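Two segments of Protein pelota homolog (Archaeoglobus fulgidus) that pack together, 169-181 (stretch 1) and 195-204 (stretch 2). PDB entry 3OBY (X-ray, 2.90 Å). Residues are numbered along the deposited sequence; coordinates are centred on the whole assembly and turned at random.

Stretch 1 169-181: RKEFFGEVAAKLE
Stretch 2 195-204: FAKNDFLDFL

Stretch 1 begins in loop, with Arg169 extended (phi/psi -83/122) and Lys170 turned out of that conformation (-90/-70), passes through Glu171 with positive phi (59/12) at the N-cap position, and becomes helical from Phe172 to Glu181. Stretch 2 enters its helix after Phe195 (-111/1) and is helical from Ala196 to Leu204; both helices continue beyond these segments. Regular i to i+4 bonding supports the assignments: Ala177 N to Phe173 O is 2.8 Å and Leu180 N to Val176 O 2.8 Å in the first helix, Phe200 N to Ala196 O 2.9 Å and Leu204 N to Phe200 O 2.8 Å in the second. The axes approach to 10.3 Å with a signed crossing angle of -67°. Register is set by two CA pairs, Phe173 CA to Phe200 CA at 6.4 Å and Ala177 CA to Leu204 CA at 7.4 Å.

No hydrogen bond crosses the interface, so the 441 Å² buried, both sides summed, rests chiefly on apolar packing. Phe173 (chi1 -71°, m; chi2 8°) points toward stretch 2 and is a knob among Ala196, Asp199, Phe200 and Phe203. Phe200 (chi1 -176°, t; chi2 67°) leaves its backbone sideways, yet its ring reaches across to sit among Phe173, Val176, Ala177 and Leu180. The two knobs therefore interlock. Their rings form an edge-to-face pair, with the edge of Phe200 toward the face of Phe173, centroids 5.4 Å apart and planes at 89°; Phe173 CG lies 3.7 Å from Phe200 CD1. The tip of Phe200 extends further, placing CZ 3.7 Å from Val176 CG1 (chi1 179°, t) and 3.9 Å from Leu180 CD1 (chi1 -76°, m; chi2 172°, t).

Phe203 (chi1 175°, t; chi2 80°) points toward stretch 1. Phe173 CB stands 3.8 Å from the Phe203 ring centroid and 9° off the normal, a CH-pi contact over the face. The rings themselves are offset edge-to-face, the edge of Phe173 toward the face of Phe203, with centroids 5.9 Å apart and planes at 72°. Gly174 has no side chain, and its CA approaches Phe203 CZ to 3.4 Å. One turn after Phe173, Ala177 CB meets the edge of the Phe203 ring, 3.8 Å from Phe203 CE2, and lies 3.9 Å from Leu204 CD2 (chi1 -73°, m; chi2 -179°, t).

One pair of opposite charges lies near the contact without forming a salt bridge. Lys170 (m, t, t, t) extends until its NZ is 4.2 Å from Asp199 OD2 (chi1 -56°, m).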

# COMPACT_ATOMS: atom_id res chain seq x y z
N ARG A 169 6.54 -5.86 42.53
CA ARG A 169 7.47 -5.66 41.43
C ARG A 169 7.45 -6.79 40.40
O ARG A 169 7.70 -7.95 40.73
CB ARG A 169 8.89 -5.50 41.98
CG ARG A 169 9.98 -5.45 40.91
CD ARG A 169 11.33 -5.10 41.53
NE ARG A 169 11.68 -6.02 42.61
CZ ARG A 169 12.72 -5.87 43.42
NH1 ARG A 169 13.52 -4.82 43.29
NH2 ARG A 169 12.96 -6.76 44.37
N LYS A 170 7.16 -6.43 39.14
CA LYS A 170 7.13 -7.40 38.05
C LYS A 170 8.50 -7.48 37.41
O LYS A 170 9.21 -8.48 37.53
CB LYS A 170 6.13 -6.97 36.96
CG LYS A 170 4.66 -7.02 37.32
CD LYS A 170 3.81 -6.51 36.15
CE LYS A 170 2.34 -6.37 36.52
NZ LYS A 170 1.54 -5.67 35.46
N GLU A 171 8.87 -6.40 36.72
CA GLU A 171 10.13 -6.30 36.02
C GLU A 171 10.23 -7.41 34.98
O GLU A 171 11.29 -7.69 34.43
CB GLU A 171 11.32 -6.36 36.97
CG GLU A 171 12.24 -5.16 36.81
CD GLU A 171 12.07 -4.48 35.45
OE1 GLU A 171 10.97 -3.94 35.19
OE2 GLU A 171 13.02 -4.49 34.65
N PHE A 172 9.08 -8.04 34.76
CA PHE A 172 8.93 -9.10 33.78
C PHE A 172 9.02 -8.31 32.47
O PHE A 172 9.64 -8.73 31.49
CB PHE A 172 7.55 -9.74 33.98
CG PHE A 172 7.09 -10.59 32.83
CD1 PHE A 172 7.84 -11.67 32.39
CD2 PHE A 172 5.89 -10.30 32.19
CE1 PHE A 172 7.40 -12.46 31.33
CE2 PHE A 172 5.44 -11.08 31.12
CZ PHE A 172 6.21 -12.16 30.69
N PHE A 173 8.42 -7.12 32.51
CA PHE A 173 8.38 -6.19 31.38
C PHE A 173 9.78 -5.84 30.89
O PHE A 173 10.10 -6.01 29.71
CB PHE A 173 7.67 -4.90 31.79
CG PHE A 173 6.19 -5.05 32.00
CD1 PHE A 173 5.58 -6.30 31.99
CD2 PHE A 173 5.39 -3.93 32.20
CE1 PHE A 173 4.21 -6.44 32.18
CE2 PHE A 173 4.01 -4.05 32.40
CZ PHE A 173 3.42 -5.31 32.39
N GLY A 174 10.61 -5.34 31.80
CA GLY A 174 11.97 -4.98 31.45
C GLY A 174 12.68 -6.07 30.68
O GLY A 174 13.36 -5.79 29.69
N GLU A 175 12.52 -7.32 31.12
CA GLU A 175 13.16 -8.45 30.46
C GLU A 175 12.62 -8.66 29.05
O GLU A 175 13.39 -8.91 28.12
CB GLU A 175 12.96 -9.73 31.29
CG GLU A 175 13.68 -9.72 32.62
CD GLU A 175 13.42 -10.98 33.43
OE1 GLU A 175 12.63 -11.83 32.97
OE2 GLU A 175 14.00 -11.11 34.53
N VAL A 176 11.30 -8.54 28.90
CA VAL A 176 10.67 -8.70 27.60
C VAL A 176 11.17 -7.61 26.67
O VAL A 176 11.60 -7.87 25.54
CB VAL A 176 9.13 -8.59 27.69
CG1 VAL A 176 8.51 -8.73 26.31
CG2 VAL A 176 8.59 -9.65 28.63
N ALA A 177 11.12 -6.37 27.16
CA ALA A 177 11.55 -5.22 26.39
C ALA A 177 12.99 -5.35 25.92
O ALA A 177 13.32 -4.98 24.79
CB ALA A 177 11.39 -3.95 27.23
N ALA A 178 13.86 -5.88 26.77
CA ALA A 178 15.28 -6.00 26.45
C ALA A 178 15.47 -7.00 25.32
O ALA A 178 16.36 -6.83 24.45
CB ALA A 178 16.05 -6.46 27.66
N LYS A 179 14.65 -8.03 25.30
CA LYS A 179 14.90 -8.95 24.24
C LYS A 179 14.17 -8.46 22.99
O LYS A 179 14.65 -8.72 21.86
CB LYS A 179 14.59 -10.34 24.78
CG LYS A 179 13.25 -10.45 25.40
CD LYS A 179 13.00 -11.88 25.83
CE LYS A 179 13.85 -12.28 27.01
NZ LYS A 179 13.58 -13.67 27.44
N LEU A 180 13.04 -7.79 23.12
CA LEU A 180 12.48 -7.28 21.89
C LEU A 180 13.55 -6.33 21.25
O LEU A 180 13.80 -6.33 20.04
CB LEU A 180 11.26 -6.47 22.19
CG LEU A 180 9.96 -7.19 22.54
CD1 LEU A 180 8.94 -6.16 22.98
CD2 LEU A 180 9.45 -7.96 21.33
N GLU A 181 14.18 -5.51 22.10
CA GLU A 181 15.17 -4.53 21.66
C GLU A 181 16.38 -5.15 20.96
O GLU A 181 16.98 -4.52 20.09
CB GLU A 181 15.61 -3.67 22.86
CG GLU A 181 16.16 -2.29 22.49
CD GLU A 181 17.66 -2.27 22.29
OE1 GLU A 181 18.40 -2.44 23.28
OE2 GLU A 181 18.10 -2.09 21.13
N PHE A 195 -5.09 -6.11 30.63
CA PHE A 195 -4.32 -4.89 30.53
C PHE A 195 -2.83 -5.10 30.55
O PHE A 195 -2.09 -4.11 30.50
CB PHE A 195 -4.72 -3.96 31.63
CG PHE A 195 -6.18 -3.64 31.64
CD1 PHE A 195 -7.09 -4.52 32.20
CD2 PHE A 195 -6.64 -2.44 31.11
CE1 PHE A 195 -8.44 -4.22 32.24
CE2 PHE A 195 -7.99 -2.13 31.14
CZ PHE A 195 -8.90 -3.02 31.70
N ALA A 196 -2.38 -6.32 30.64
CA ALA A 196 -0.95 -6.43 30.63
C ALA A 196 -0.32 -5.67 29.42
O ALA A 196 0.68 -4.95 29.53
CB ALA A 196 -0.62 -7.81 30.62
N LYS A 197 -0.91 -5.88 28.25
CA LYS A 197 -0.41 -5.29 27.02
C LYS A 197 -0.38 -3.78 27.16
O LYS A 197 0.59 -3.12 26.77
CB LYS A 197 -1.30 -5.70 25.84
CG LYS A 197 -2.78 -5.44 26.05
CD LYS A 197 -3.60 -6.05 24.93
CE LYS A 197 -5.09 -5.91 25.20
NZ LYS A 197 -5.90 -6.63 24.16
N ASN A 198 -1.44 -3.23 27.73
CA ASN A 198 -1.55 -1.80 27.93
C ASN A 198 -0.41 -1.28 28.81
O ASN A 198 0.38 -0.45 28.38
CB ASN A 198 -2.91 -1.46 28.55
CG ASN A 198 -4.06 -1.93 27.68
OD1 ASN A 198 -4.23 -1.48 26.55
ND2 ASN A 198 -4.87 -2.84 28.22
N ASP A 199 -0.32 -1.79 30.03
CA ASP A 199 0.74 -1.34 30.94
C ASP A 199 2.12 -1.53 30.33
O ASP A 199 3.03 -0.74 30.60
CB ASP A 199 0.65 -2.09 32.27
CG ASP A 199 -0.70 -1.95 32.94
OD1 ASP A 199 -1.37 -0.91 32.73
OD2 ASP A 199 -1.09 -2.87 33.68
N PHE A 200 2.29 -2.58 29.52
CA PHE A 200 3.58 -2.85 28.89
C PHE A 200 3.94 -1.69 27.96
O PHE A 200 5.07 -1.18 28.00
CB PHE A 200 3.52 -4.16 28.10
CG PHE A 200 4.84 -4.56 27.49
CD1 PHE A 200 5.92 -4.91 28.30
CD2 PHE A 200 5.02 -4.54 26.11
CE1 PHE A 200 7.16 -5.24 27.73
CE2 PHE A 200 6.25 -4.85 25.54
CZ PHE A 200 7.32 -5.20 26.35
N LEU A 201 3.00 -1.27 27.12
CA LEU A 201 3.24 -0.17 26.20
C LEU A 201 3.65 1.07 26.98
O LEU A 201 4.60 1.76 26.60
CB LEU A 201 1.99 0.11 25.35
CG LEU A 201 2.02 1.33 24.42
CD1 LEU A 201 3.27 1.31 23.55
CD2 LEU A 201 0.78 1.34 23.55
N ASP A 202 2.95 1.36 28.08
CA ASP A 202 3.30 2.51 28.90
C ASP A 202 4.74 2.33 29.37
O ASP A 202 5.52 3.28 29.37
CB ASP A 202 2.37 2.64 30.12
CG ASP A 202 0.99 3.18 29.76
OD1 ASP A 202 0.90 4.06 28.88
OD2 ASP A 202 -0.00 2.74 30.38
N PHE A 203 5.08 1.10 29.75
CA PHE A 203 6.43 0.79 30.20
C PHE A 203 7.42 1.13 29.09
O PHE A 203 8.52 1.60 29.35
CB PHE A 203 6.55 -0.70 30.53
CG PHE A 203 7.95 -1.13 30.89
CD1 PHE A 203 8.46 -0.91 32.16
CD2 PHE A 203 8.77 -1.73 29.94
CE1 PHE A 203 9.76 -1.28 32.49
CE2 PHE A 203 10.08 -2.10 30.25
CZ PHE A 203 10.57 -1.87 31.53
N LEU A 204 7.02 0.87 27.85
CA LEU A 204 7.88 1.16 26.70
C LEU A 204 7.93 2.65 26.43
O LEU A 204 8.98 3.20 26.11
CB LEU A 204 7.37 0.42 25.46
CG LEU A 204 7.56 -1.09 25.39
CD1 LEU A 204 7.01 -1.63 24.08
CD2 LEU A 204 9.04 -1.41 25.51